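PDB 4HFK: putative uncharacterized protein from Enterobacter cloacae, which probably acts as the immunity protein of a type VI secretion system, protecting its producer by binding and inhibiting the partner amidase effector. Local coordinates for residues I24-D29 / E60-L65. Numbering follows the deposited sequence.
Sequences IGKIAD and EVIVSL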
loop_
_atom_site.group_PDB
_atom_site.type_symbol
_atom_site.label_atom_id
_atom_site.label_comp_id
_atom_site.label_asym_id
_atom_site.label_seq_id
_atom_site.Cartn_x
_atom_site.Cartn_y
_atom_site.Cartn_z
ATOM N N ILE B 24 -2.607 6.939 0.948
ATOM C CA ILE B 24 -1.507 6.985 1.914
ATOM C C ILE B 24 -0.975 8.406 2.042
ATOM O O ILE B 24 -0.710 8.875 3.148
ATOM C CB ILE B 24 -0.378 6.020 1.518
ATOM C CG1 ILE B 24 -0.863 4.573 1.672
ATOM C CG2 ILE B 24 0.853 6.244 2.387
ATOM C CD1 ILE B 24 0.070 3.531 1.092
ATOM N N GLY B 25 -0.854 9.097 0.911
ATOM C CA GLY B 25 -0.395 10.474 0.894
ATOM C C GLY B 25 -1.329 11.405 1.646
ATOM O O GLY B 25 -0.885 12.360 2.289
ATOM N N LYS B 26 -2.628 11.137 1.563
ATOM C CA LYS B 26 -3.610 11.961 2.248
ATOM C C LYS B 26 -3.662 11.721 3.757
ATOM O O LYS B 26 -4.009 12.630 4.500
ATOM C CB LYS B 26 -5.007 11.747 1.648
ATOM C CG LYS B 26 -5.165 12.317 0.249
ATOM C CD LYS B 26 -6.605 12.179 -0.230
ATOM C CE LYS B 26 -6.732 12.644 -1.676
ATOM N NZ LYS B 26 -6.214 14.036 -1.861
ATOM N N ILE B 27 -3.348 10.507 4.212
ATOM C CA ILE B 27 -3.432 10.209 5.649
ATOM C C ILE B 27 -2.092 10.311 6.384
ATOM O O ILE B 27 -2.050 10.315 7.611
ATOM C CB ILE B 27 -4.053 8.820 5.948
ATOM C CG1 ILE B 27 -3.341 7.709 5.172
ATOM C CG2 ILE B 27 -5.527 8.809 5.618
ATOM C CD1 ILE B 27 -2.373 6.907 5.991
ATOM N N ALA B 28 -1.000 10.370 5.631
ATOM C CA ALA B 28 0.333 10.403 6.234
ATOM C C ALA B 28 0.532 11.694 7.032
ATOM O O ALA B 28 0.292 12.785 6.520
ATOM C CB ALA B 28 1.388 10.280 5.173
ATOM N N ASP B 29 0.953 11.558 8.287
ATOM C CA ASP B 29 1.270 12.716 9.123
ATOM C C ASP B 29 2.769 12.900 8.997
ATOM O O ASP B 29 3.516 12.771 9.971
ATOM C CB ASP B 29 0.885 12.464 10.588
ATOM C CG ASP B 29 1.591 11.251 11.175
ATOM O OD1 ASP B 29 1.790 10.261 10.430
ATOM O OD2 ASP B 29 1.989 11.306 12.362
ATOM N N GLU B 60 -11.921 12.570 -5.601
ATOM C CA GLU B 60 -13.102 12.969 -4.837
ATOM C C GLU B 60 -13.653 11.798 -4.029
ATOM O O GLU B 60 -14.036 11.957 -2.867
ATOM C CB GLU B 60 -14.201 13.484 -5.771
ATOM C CG GLU B 60 -13.866 14.794 -6.464
ATOM N N VAL B 61 -13.707 10.623 -4.653
ATOM C CA VAL B 61 -14.209 9.438 -3.966
ATOM C C VAL B 61 -13.312 9.139 -2.770
ATOM O O VAL B 61 -13.795 8.865 -1.669
ATOM C CB VAL B 61 -14.293 8.220 -4.922
ATOM C CG1 VAL B 61 -14.605 6.956 -4.155
ATOM C CG2 VAL B 61 -15.350 8.465 -5.995
ATOM N N ILE B 62 -12.003 9.222 -2.988
ATOM C CA ILE B 62 -11.025 9.036 -1.919
ATOM C C ILE B 62 -11.299 9.950 -0.713
ATOM O O ILE B 62 -11.363 9.486 0.433
ATOM C CB ILE B 62 -9.596 9.283 -2.448
ATOM C CG1 ILE B 62 -9.166 8.140 -3.374
ATOM C CG2 ILE B 62 -8.609 9.407 -1.310
ATOM C CD1 ILE B 62 -7.882 8.420 -4.125
ATOM N N VAL B 63 -11.456 11.247 -0.965
ATOM C CA VAL B 63 -11.655 12.203 0.125
ATOM C C VAL B 63 -12.917 11.859 0.928
ATOM O O VAL B 63 -12.924 11.941 2.161
ATOM C CB VAL B 63 -11.696 13.661 -0.394
ATOM C CG1 VAL B 63 -12.095 14.619 0.716
ATOM C CG2 VAL B 63 -10.327 14.058 -0.953
ATOM N N SER B 64 -13.965 11.433 0.220
ATOM C CA SER B 64 -15.218 11.057 0.855
ATOM C C SER B 64 -15.100 9.765 1.671
ATOM O O SER B 64 -15.588 9.693 2.800
ATOM C CB SER B 64 -16.319 10.918 -0.198
ATOM O OG SER B 64 -17.549 10.555 0.411
ATOM N N LEU B 65 -14.463 8.743 1.103
ATOM C CA LEU B 65 -14.350 7.456 1.792
ATOM C C LEU B 65 -13.386 7.500 2.987
ATOM O O LEU B 65 -13.594 6.800 3.981
ATOM C CB LEU B 65 -13.957 6.338 0.816
ATOM C CG LEU B 65 -15.047 5.858 -0.150
ATOM C CD1 LEU B 65 -14.550 4.704 -1.016
ATOM C CD2 LEU B 65 -16.291 5.433 0.600
#
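Ile62 meets the aliphatic chain of Lys26 where the last turn of helix 11-27 passes helix 52-66. The contact is made by the short branch: CG2 of Ile62 lies 3.6 Å from CD of Lys26 and 3.8 Å from CE of Lys26, against the last two methylenes before the amine. A chi1 of -71° sets this methyl anti to the backbone N, where it meets the lysine methylenes, while the longer CG1 branch is directed elsewhere, anti to the carbonyl carbon. The residue also packs on Val19, Arg22 and Cys23, and a branched, wholly apolar side chain suits this buried place between two helices.

Val63, one residue on, lies at the exposed margin of the interface. Its CG2 methyl comes to 3.9 Å from CE of Lys26. The lysine thus spans both neighbours, crossing the side chains of Ile62 and Val63 at about a right angle; CE touches both residues, CD the isoleucine. The lysine chain runs extended as far as CE and bends at its final torsion (chi4 -55°), which turns NZ off the line of the methylenes. There the amine forms a long, weak ion pair with Asp59, and NH2 of Arg22 lies close by. Lysine fits a helix surface of this kind, since its carbons can cover apolar neighbours while its amine lies near Asp59 and Arg22.

No hydrogen bond joins the two segments; their closest CA atoms, of Lys26 and Val63, are 8.3 Å apart, a usual spacing for helices packed through side chains. The arrangement is helix-helix packing at the edge of an all-helical core, with the methylenes of Lys26 laid across Ile62 and Val63, within the small helical fold of the T6SS amidase immunity family.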